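Local coordinates for protein TRAP dicarboxylate transporter-DctP subunit (Desulfovibrio salexigens, PDB 4N6D) that probably captures a small organic acid or related solute in the periplasm and delivers it to a TRAP-type membrane transporter, at residues G91-A96 with A236-M241; P103-F108 with K134-F139; V107-L112 with V232-I237. All blocks are in the same frame, centred on the assembly; numbering follows the deposited sequence.

Interaction 1: residues G91-A96 with A236-M241; sequences GCVSLA and AIIMNM. With EDO (1,2-ethanediol), chain E.
Strands 91-94 and 236-240 run antiparallel, their short axes 4.9 Å apart at closest approach and their N-to-C directions 139° apart. Gly-91 and Ile-238 form a hydrogen-bonded pair that exchanges both backbone bonds, Ile-238 N reaching Gly-91 O at 2.9 Å. Val-93 and Ala-236 repeat the pattern, with Val-93 N to Ala-236 O also at 2.9 Å. The non-hydrogen-bonded pair Cys-92 and Ile-237 lies in between, and Ile-237 CA adds a CA-H...O contact to Gly-91 O. These are adjacent strands of the mixed five-stranded sheet in one lobe of the family 7 solute-binding fold, although the paired residues Gly-91 and Ile-238 are 147 positions apart in sequence; on its other side strand 234-240 is bonded to strand 139-146. On the face of Val-93, Ala-236 and Ile-238, Val-93 CG2 meets Ile-238 CD1 at 3.8 Å. Ile-238 CG1 sits between its own backbone N and carbonyl carbon (chi1 54°), over Gly-91 O at 3.5 Å, where glycine brings no side chain. Helix 79-85 packs on this face through Leu-80. Leu-95 CD2 touches Ala-236 CB from beyond the strand end. On the other face the terminal methyl CD1 of Ile-237 lies 3.7 Å from Cys-92 CB and equally near its SG. Ser-94 N donates to O1 of an ethanediol, probably from the crystallisation liquor, which His-98 also binds.

Interaction 2: residues P103-F108 with K134-F139; sequences PLSSVF and KEFKRF. With I3C (5-amino-2,4,6-triiodobenzene-1,3-dicarboxylic acid), chain C.
Glu-135 OE2 is gripped by two donors of one residue, Ser-105 N and Ser-105 OG, each at 2.9 Å. The backbone N-H comes in on the syn lone pair, the side facing the other carboxylate oxygen, whereas the hydroxyl meets OE2 nearly along its C-O axis. The other oxygen, OE1, takes the preceding amide: Leu-104 N lies 2.9 Å from it, with an N-H...O angle of 167°, again on the syn side. One carboxylate thus clasps two successive backbone N-H groups, and the three bonds fix its rotation. Its CG lies between its own backbone N and carbonyl carbon (chi1 61°), and the chain is bent at chi2. Pro-103 has no hydrogen to offer; its ring slides past the glutamate in the opposite direction, bringing CD to 3.2 Å from OE1.

The two amides flank the beginning of the 3-10 segment 105-108, Leu-104 just before it and Ser-105 its first residue, so the glutamate binds the N-H groups at the point where that turn starts, and they would be expected to stabilise its negative charge. The arrangement ties together the two loops at either end of helix 117-131, which lies in the connection from strand 90-94 to strand 139-146. Leu-104 also packs on that helix through Leu-127 and Tyr-131.

Ser-105 OG has a second neighbour across the contact, Phe-136, whose CE2 stands 3.4 Å away; the oxygen lies at the edge of the ring, in its plane. Farther along, residues 136-139 make a type I beta turn. It carries Arg-138; the triiodobenzene compound used for phasing lies over one face of its guanidinium, with I2 3.5 Å above the plane, offset toward the rim. Lys-137 CE lies over the opposite face, also toward the rim.

Interaction 3: residues V107-L112 with V232-I237; sequences VFELPL and VYPFAI
The 3-10 turn 107-109 passes alongside the start of strand 234-237, with the CA atoms of Phe-108 and Pro-234 6.1 Å apart, and two waters link the backbones. The Pro-234 ring meets two residues of the turn: its CB lies 3.9 Å from Phe-108 CB. Farther round the ring, CD comes to 3.7 Å from Glu-109 CG. Glu-109 and Pro-234 cross at about a right angle; the glutamate meets the ring with its CG methylene, and its chain, extended beyond CG, carries the carboxylate on toward Leu-95 and Ala-96. Val-232 CG2 takes the position between its own backbone N and carbonyl carbon and touches Phe-108 O at 3.4 Å. In the family 7 solute-binding fold this joins the loop that follows strand 90-94 to the entry of strand 234-240, and helix 117-131 packs on both partners, Leu-124 touching Phe-108 and Pro-234 alike. The carbonyl oxygens Phe-108 O and Val-232 O are two acceptors only 3.2 Å apart, and the waters satisfy them separately. One water uses both its hydrogens on Phe-108 O and Leu-110 O and accepts from Val-232 N at 2.9 Å. The second donates to Glu-109 O and to Val-232 O, the latter at 2.8 Å, and lies above one face of the Tyr-233 ring, offset toward the rim.

Overall arrangement
The three contacts lie 10 to 13 Å apart, centre to centre, around strand 234-240 and the loops beside it. Interactions 1 and 3 both use that strand and share Ala-236 and Ile-237; interactions 2 and 3 share Val-107 and Phe-108 of the loop before helix 117-131. Along the chain, interaction 2 is nested inside the span closed by interaction 1, and interaction 3 returns from the same loop to the strand. Direct packing links them: Leu-95 CD1 meets Ser-105 CB, Ile-238 CD1 meets Phe-139 CE1, and Phe-136 CE1 meets Ala-236 CB. The loops before and after helix 117-131 are thus tied to each other and, by packing and waters, to strand 234-240 of the five-stranded sheet.

Interaction 1: residues G91-A96 with A236-M241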
loop_
_atom_site.group_PDB
_atom_site.type_symbol
_atom_site.label_atom_id
_atom_site.label_comp_id
_atom_site.label_asym_id
_atom_site.label_seq_id
_atom_site.Cartn_x
_atom_site.Cartn_y
_atom_site.Cartn_z
ATOM N N GLY A 91 2.210 12.322 10.841
ATOM C CA GLY A 91 3.166 11.664 9.966
ATOM C C GLY A 91 2.565 10.460 9.262
ATOM O O GLY A 91 1.533 9.931 9.687
ATOM N N CYS A 92 3.230 10.057 8.181
ATOM C CA CYS A 92 2.836 8.922 7.328
ATOM C C CYS A 92 3.782 7.748 7.518
ATOM O O CYS A 92 5.012 7.867 7.323
ATOM C CB CYS A 92 2.862 9.348 5.874
ATOM S SG CYS A 92 2.333 8.024 4.728
ATOM N N VAL A 93 3.206 6.611 7.888
ATOM C CA VAL A 93 3.976 5.409 8.156
ATOM C C VAL A 93 3.655 4.303 7.156
ATOM O O VAL A 93 2.499 3.953 6.967
ATOM C CB VAL A 93 3.717 4.901 9.573
ATOM C CG1 VAL A 93 4.493 3.611 9.837
ATOM C CG2 VAL A 93 4.074 5.979 10.613
ATOM N N SER A 94 4.691 3.746 6.535
ATOM C CA SER A 94 4.569 2.533 5.734
ATOM C C SER A 94 4.800 1.358 6.671
ATOM O O SER A 94 5.913 1.133 7.120
ATOM C CB SER A 94 5.607 2.528 4.612
ATOM O OG SER A 94 5.527 1.328 3.850
ATOM N N LEU A 95 3.751 0.609 6.988
ATOM C CA LEU A 95 3.865 -0.372 8.062
ATOM C C LEU A 95 4.927 -1.441 7.801
ATOM O O LEU A 95 5.566 -1.912 8.733
ATOM C CB LEU A 95 2.522 -1.051 8.349
ATOM C CG LEU A 95 1.305 -0.142 8.527
ATOM C CD1 LEU A 95 0.087 -1.009 8.928
ATOM C CD2 LEU A 95 1.530 0.946 9.580
ATOM N N ALA A 96 5.071 -1.835 6.545
ATOM C CA ALA A 96 5.987 -2.899 6.158
ATOM C C ALA A 96 7.437 -2.584 6.494
ATOM O O ALA A 96 8.253 -3.496 6.595
ATOM C CB ALA A 96 5.862 -3.197 4.652
ATOM N N ALA A 236 -0.389 4.042 7.543
ATOM C CA ALA A 236 -1.187 4.736 8.535
ATOM C C ALA A 236 -0.775 6.193 8.615
ATOM O O ALA A 236 0.413 6.515 8.525
ATOM C CB ALA A 236 -1.028 4.080 9.911
ATOM N N ILE A 237 -1.762 7.064 8.762
ATOM C CA ILE A 237 -1.507 8.467 9.099
ATOM C C ILE A 237 -1.749 8.635 10.592
ATOM O O ILE A 237 -2.854 8.396 11.101
ATOM C CB ILE A 237 -2.393 9.417 8.294
ATOM C CG1 ILE A 237 -2.233 9.173 6.776
ATOM C CG2 ILE A 237 -2.086 10.868 8.687
ATOM C CD1 ILE A 237 -0.782 9.245 6.268
ATOM N N ILE A 238 -0.685 8.994 11.307
ATOM C CA ILE A 238 -0.723 9.065 12.767
ATOM C C ILE A 238 -0.557 10.498 13.242
ATOM O O ILE A 238 0.143 11.289 12.609
ATOM C CB ILE A 238 0.383 8.162 13.426
ATOM C CG1 ILE A 238 1.784 8.468 12.877
ATOM C CG2 ILE A 238 0.045 6.675 13.240
ATOM C CD1 ILE A 238 2.940 7.861 13.713
ATOM N N MET A 239 -1.198 10.808 14.370
ATOM C CA MET A 239 -1.103 12.129 14.962
ATOM C C MET A 239 -0.654 12.019 16.417
ATOM O O MET A 239 -1.076 11.119 17.151
ATOM C CB MET A 239 -2.462 12.821 14.866
ATOM C CG MET A 239 -2.475 14.205 15.489
ATOM S SD MET A 239 -3.995 15.101 15.132
ATOM C CE MET A 239 -3.485 16.768 15.479
ATOM N N ASN A 240 0.204 12.948 16.815
ATOM C CA ASN A 240 0.699 13.030 18.186
ATOM C C ASN A 240 -0.477 13.203 19.145
ATOM O O ASN A 240 -1.396 13.980 18.866
ATOM C CB ASN A 240 1.645 14.224 18.294
ATOM C CG ASN A 240 2.052 14.502 19.707
ATOM O OD1 ASN A 240 1.380 15.253 20.407
ATOM N ND2 ASN A 240 3.173 13.920 20.136
ATOM N N MET A 241 -0.479 12.459 20.243
ATOM C CA MET A 241 -1.621 12.481 21.148
ATOM C C MET A 241 -1.819 13.834 21.824
ATOM O O MET A 241 -2.961 14.273 22.005
ATOM C CB MET A 241 -1.508 11.384 22.208
ATOM C CG MET A 241 -2.763 11.228 22.994
ATOM S SD MET A 241 -4.031 10.460 22.006
ATOM C CE MET A 241 -3.350 8.806 21.900
HETATM C C1 EDO E . 8.260 5.138 7.151
HETATM O O1 EDO E . 7.378 4.046 7.408
HETATM C C2 EDO E . 7.888 6.187 8.176
HETATM O O2 EDO E . 7.812 5.513 9.445
#

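Interaction 2: residues P103-F108 with K134-F139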
loop_
_atom_site.group_PDB
_atom_site.type_symbol
_atom_site.label_atom_id
_atom_site.label_comp_id
_atom_site.label_asym_id
_atom_site.label_seq_id
_atom_site.Cartn_x
_atom_site.Cartn_y
_atom_site.Cartn_z
ATOM N N PRO A 103 1.829 -5.845 14.670
ATOM C CA PRO A 103 1.491 -7.265 14.503
ATOM C C PRO A 103 0.106 -7.511 13.950
ATOM O O PRO A 103 -0.091 -8.550 13.305
ATOM C CB PRO A 103 1.588 -7.822 15.918
ATOM C CG PRO A 103 1.590 -6.636 16.823
ATOM C CD PRO A 103 2.264 -5.552 16.047
ATOM N N LEU A 104 -0.847 -6.622 14.210
ATOM C CA LEU A 104 -2.191 -6.838 13.640
ATOM C C LEU A 104 -2.282 -6.289 12.234
ATOM O O LEU A 104 -2.599 -7.033 11.300
ATOM C CB LEU A 104 -3.295 -6.222 14.500
ATOM C CG LEU A 104 -4.686 -6.672 14.021
ATOM C CD1 LEU A 104 -5.543 -7.062 15.209
ATOM C CD2 LEU A 104 -5.294 -5.553 13.245
ATOM N N SER A 105 -2.013 -4.986 12.070
ATOM C CA SER A 105 -2.253 -4.327 10.789
ATOM C C SER A 105 -1.345 -4.821 9.681
ATOM O O SER A 105 -1.692 -4.704 8.505
ATOM C CB SER A 105 -2.138 -2.805 10.909
ATOM O OG SER A 105 -3.068 -2.302 11.878
ATOM N N SER A 106 -0.185 -5.361 10.046
ATOM C CA SER A 106 0.734 -5.960 9.072
ATOM C C SER A 106 0.113 -7.122 8.270
ATOM O O SER A 106 0.687 -7.585 7.289
ATOM C CB SER A 106 2.009 -6.428 9.764
ATOM O OG SER A 106 1.747 -7.414 10.741
ATOM N N VAL A 107 -1.052 -7.600 8.700
ATOM C CA VAL A 107 -1.733 -8.652 7.946
ATOM C C VAL A 107 -1.921 -8.172 6.520
ATOM O O VAL A 107 -1.883 -8.974 5.548
ATOM C CB VAL A 107 -3.086 -9.037 8.594
ATOM C CG1 VAL A 107 -4.091 -7.910 8.480
ATOM C CG2 VAL A 107 -3.630 -10.319 7.976
ATOM N N PHE A 108 -2.078 -6.856 6.350
ATOM C CA PHE A 108 -2.327 -6.310 5.013
ATOM C C PHE A 108 -1.102 -6.266 4.108
ATOM O O PHE A 108 -1.207 -5.831 2.953
ATOM C CB PHE A 108 -2.994 -4.936 5.060
ATOM C CG PHE A 108 -4.476 -5.019 5.084
ATOM C CD1 PHE A 108 -5.180 -5.054 3.899
ATOM C CD2 PHE A 108 -5.162 -5.142 6.274
ATOM C CE1 PHE A 108 -6.552 -5.169 3.892
ATOM C CE2 PHE A 108 -6.569 -5.256 6.258
ATOM C CZ PHE A 108 -7.232 -5.290 5.055
ATOM N N LYS A 134 -3.537 -2.288 19.854
ATOM C CA LYS A 134 -2.720 -1.512 20.767
ATOM C C LYS A 134 -1.421 -1.023 20.140
ATOM O O LYS A 134 -0.749 -0.135 20.705
ATOM C CB LYS A 134 -2.434 -2.316 22.027
ATOM C CG LYS A 134 -1.891 -3.690 21.777
ATOM C CD LYS A 134 -1.884 -4.501 23.069
ATOM C CE LYS A 134 -0.509 -4.513 23.688
ATOM N NZ LYS A 134 0.465 -5.260 22.852
ATOM N N GLU A 135 -1.056 -1.577 18.983
ATOM C CA GLU A 135 0.117 -1.082 18.268
ATOM C C GLU A 135 0.012 0.409 17.953
ATOM O O GLU A 135 1.039 1.099 17.740
ATOM C CB GLU A 135 0.362 -1.874 16.979
ATOM C CG GLU A 135 -0.753 -1.811 15.971
ATOM C CD GLU A 135 -0.889 -3.093 15.147
ATOM O OE1 GLU A 135 -0.659 -4.186 15.703
ATOM O OE2 GLU A 135 -1.221 -2.986 13.953
ATOM N N PHE A 136 -1.210 0.928 17.930
ATOM C CA PHE A 136 -1.413 2.358 17.653
ATOM C C PHE A 136 -1.800 3.173 18.874
ATOM O O PHE A 136 -2.192 4.327 18.747
ATOM C CB PHE A 136 -2.467 2.562 16.559
ATOM C CG PHE A 136 -2.005 2.163 15.190
ATOM C CD1 PHE A 136 -1.027 2.889 14.551
ATOM C CD2 PHE A 136 -2.557 1.070 14.542
ATOM C CE1 PHE A 136 -0.598 2.531 13.278
ATOM C CE2 PHE A 136 -2.114 0.705 13.257
ATOM C CZ PHE A 136 -1.145 1.437 12.653
ATOM N N LYS A 137 -1.671 2.597 20.057
ATOM C CA LYS A 137 -2.210 3.222 21.262
ATOM C C LYS A 137 -1.603 4.580 21.609
ATOM O O LYS A 137 -2.237 5.381 22.307
ATOM C CB LYS A 137 -2.052 2.287 22.467
ATOM C CG LYS A 137 -0.618 2.208 22.992
ATOM C CD LYS A 137 -0.521 1.387 24.270
ATOM C CE LYS A 137 0.231 2.132 25.363
ATOM N NZ LYS A 137 1.273 1.264 26.006
ATOM N N ARG A 138 -0.401 4.857 21.117
ATOM C CA ARG A 138 0.279 6.116 21.417
ATOM C C ARG A 138 -0.188 7.267 20.542
ATOM O O ARG A 138 0.175 8.421 20.794
ATOM C CB ARG A 138 1.771 5.950 21.230
ATOM C CG ARG A 138 2.345 4.882 22.123
ATOM C CD ARG A 138 3.226 5.453 23.174
ATOM N NE ARG A 138 3.914 4.379 23.883
ATOM C CZ ARG A 138 3.712 4.045 25.149
ATOM N NH1 ARG A 138 4.409 3.044 25.679
ATOM N NH2 ARG A 138 2.828 4.708 25.887
ATOM N N PHE A 139 -0.967 6.950 19.513
ATOM C CA PHE A 139 -1.339 7.938 18.496
ATOM C C PHE A 139 -2.835 8.040 18.297
ATOM O O PHE A 139 -3.579 7.118 18.638
ATOM C CB PHE A 139 -0.744 7.543 17.145
ATOM C CG PHE A 139 0.724 7.334 17.176
ATOM C CD1 PHE A 139 1.586 8.410 17.289
ATOM C CD2 PHE A 139 1.252 6.067 17.084
ATOM C CE1 PHE A 139 2.965 8.215 17.315
ATOM C CE2 PHE A 139 2.623 5.866 17.131
ATOM C CZ PHE A 139 3.474 6.929 17.242
HETATM I I3 I3C C . 4.607 7.843 30.333
HETATM I I2 I3C C . 6.920 6.070 25.007
HETATM I I1 I3C C . 8.220 11.471 27.230
HETATM O O8 I3C C . 7.112 10.318 30.540
HETATM O O9 I3C C . 5.510 11.335 29.421
HETATM C C10 I3C C . 8.190 8.959 25.263
HETATM N N13 I3C C . 5.220 5.934 27.756
HETATM C C1 I3C C . 6.447 9.368 28.492
HETATM C C6 I3C C . 5.788 8.160 28.619
HETATM C C5 I3C C . 5.896 7.184 27.642
HETATM C C4 I3C C . 6.690 7.458 26.555
HETATM C C3 I3C C . 7.339 8.668 26.434
HETATM C C2 I3C C . 7.232 9.626 27.403
HETATM C C7 I3C C . 6.345 10.403 29.543
HETATM O O11 I3C C . 7.722 9.528 24.243
HETATM O O12 I3C C . 9.399 8.630 25.327
#

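Interaction 3: residues V107-L112 with V232-I237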
loop_
_atom_site.group_PDB
_atom_site.type_symbol
_atom_site.label_atom_id
_atom_site.label_comp_id
_atom_site.label_asym_id
_atom_site.label_seq_id
_atom_site.Cartn_x
_atom_site.Cartn_y
_atom_site.Cartn_z
ATOM N N VAL A 107 -1.052 -7.600 8.700
ATOM C CA VAL A 107 -1.733 -8.652 7.946
ATOM C C VAL A 107 -1.921 -8.172 6.520
ATOM O O VAL A 107 -1.883 -8.974 5.548
ATOM C CB VAL A 107 -3.086 -9.037 8.594
ATOM C CG1 VAL A 107 -4.091 -7.910 8.480
ATOM C CG2 VAL A 107 -3.630 -10.319 7.976
ATOM N N PHE A 108 -2.078 -6.856 6.350
ATOM C CA PHE A 108 -2.327 -6.310 5.013
ATOM C C PHE A 108 -1.102 -6.266 4.108
ATOM O O PHE A 108 -1.207 -5.831 2.953
ATOM C CB PHE A 108 -2.994 -4.936 5.060
ATOM C CG PHE A 108 -4.476 -5.019 5.084
ATOM C CD1 PHE A 108 -5.180 -5.054 3.899
ATOM C CD2 PHE A 108 -5.162 -5.142 6.274
ATOM C CE1 PHE A 108 -6.552 -5.169 3.892
ATOM C CE2 PHE A 108 -6.569 -5.256 6.258
ATOM C CZ PHE A 108 -7.232 -5.290 5.055
ATOM N N GLU A 109 0.046 -6.725 4.602
ATOM C CA GLU A 109 1.244 -6.914 3.759
ATOM C C GLU A 109 1.245 -8.255 3.007
ATOM O O GLU A 109 1.995 -8.436 2.081
ATOM C CB GLU A 109 2.502 -6.830 4.620
ATOM C CG GLU A 109 2.629 -5.516 5.353
ATOM C CD GLU A 109 3.544 -5.587 6.565
ATOM O OE1 GLU A 109 4.337 -6.541 6.668
ATOM O OE2 GLU A 109 3.455 -4.681 7.415
ATOM N N LEU A 110 0.383 -9.172 3.419
ATOM C CA LEU A 110 0.406 -10.533 2.931
ATOM C C LEU A 110 -0.355 -10.639 1.611
ATOM O O LEU A 110 -1.193 -9.805 1.300
ATOM C CB LEU A 110 -0.298 -11.456 3.943
ATOM C CG LEU A 110 0.376 -11.522 5.300
ATOM C CD1 LEU A 110 -0.512 -12.271 6.305
ATOM C CD2 LEU A 110 1.750 -12.160 5.180
ATOM N N PRO A 111 -0.088 -11.700 0.859
ATOM C CA PRO A 111 -0.878 -11.983 -0.348
ATOM C C PRO A 111 -2.257 -12.502 0.026
ATOM O O PRO A 111 -2.405 -13.692 0.325
ATOM C CB PRO A 111 -0.052 -13.042 -1.069
ATOM C CG PRO A 111 0.767 -13.694 0.021
ATOM C CD PRO A 111 1.048 -12.621 1.026
ATOM N N LEU A 112 -3.250 -11.622 -0.006
ATOM C CA LEU A 112 -4.572 -11.932 0.501
ATOM C C LEU A 112 -5.642 -11.746 -0.551
ATOM O O LEU A 112 -6.821 -11.799 -0.237
ATOM C CB LEU A 112 -4.894 -11.098 1.737
ATOM C CG LEU A 112 -4.008 -11.396 2.959
ATOM C CD1 LEU A 112 -4.473 -10.614 4.145
ATOM C CD2 LEU A 112 -3.985 -12.880 3.308
ATOM N N VAL A 232 -0.460 -5.755 -1.298
ATOM C CA VAL A 232 -0.367 -4.302 -1.220
ATOM C C VAL A 232 0.526 -3.898 -0.038
ATOM O O VAL A 232 0.906 -4.730 0.790
ATOM C CB VAL A 232 -1.767 -3.640 -1.020
ATOM C CG1 VAL A 232 -2.744 -3.985 -2.154
ATOM C CG2 VAL A 232 -2.362 -4.049 0.319
ATOM N N TYR A 233 0.879 -2.622 0.011
ATOM C CA TYR A 233 1.566 -2.027 1.144
ATOM C C TYR A 233 0.600 -1.143 1.915
ATOM O O TYR A 233 0.053 -0.201 1.344
ATOM C CB TYR A 233 2.738 -1.157 0.678
ATOM C CG TYR A 233 3.798 -1.945 -0.028
ATOM C CD1 TYR A 233 4.765 -2.637 0.686
ATOM C CD2 TYR A 233 3.817 -2.015 -1.402
ATOM C CE1 TYR A 233 5.726 -3.390 0.035
ATOM C CE2 TYR A 233 4.774 -2.760 -2.062
ATOM C CZ TYR A 233 5.724 -3.438 -1.339
ATOM O OH TYR A 233 6.684 -4.180 -1.997
ATOM N N PRO A 234 0.390 -1.443 3.199
ATOM C CA PRO A 234 -0.483 -0.619 4.031
ATOM C C PRO A 234 0.250 0.558 4.701
ATOM O O PRO A 234 1.430 0.464 5.076
ATOM C CB PRO A 234 -0.960 -1.595 5.100
ATOM C CG PRO A 234 0.205 -2.531 5.282
ATOM C CD PRO A 234 0.849 -2.645 3.924
ATOM N N PHE A 235 -0.498 1.645 4.871
ATOM C CA PHE A 235 0.016 2.878 5.465
ATOM C C PHE A 235 -0.936 3.351 6.547
ATOM O O PHE A 235 -2.143 3.117 6.460
ATOM C CB PHE A 235 0.063 3.996 4.415
ATOM C CG PHE A 235 1.057 3.777 3.306
ATOM C CD1 PHE A 235 0.779 2.917 2.248
ATOM C CD2 PHE A 235 2.256 4.449 3.304
ATOM C CE1 PHE A 235 1.682 2.722 1.243
ATOM C CE2 PHE A 235 3.172 4.265 2.283
ATOM C CZ PHE A 235 2.878 3.391 1.252
ATOM N N ALA A 236 -0.389 4.042 7.543
ATOM C CA ALA A 236 -1.187 4.736 8.535
ATOM C C ALA A 236 -0.775 6.193 8.615
ATOM O O ALA A 236 0.413 6.515 8.525
ATOM C CB ALA A 236 -1.028 4.080 9.911
ATOM N N ILE A 237 -1.762 7.064 8.762
ATOM C CA ILE A 237 -1.507 8.467 9.099
ATOM C C ILE A 237 -1.749 8.635 10.592
ATOM O O ILE A 237 -2.854 8.396 11.101
ATOM C CB ILE A 237 -2.393 9.417 8.294
ATOM C CG1 ILE A 237 -2.233 9.173 6.776
ATOM C CG2 ILE A 237 -2.086 10.868 8.687
ATOM C CD1 ILE A 237 -0.782 9.245 6.268
HETATM O O HOH W 1 -1.679 -7.318 0.755
HETATM O O HOH W 2 3.258 -6.275 0.897
#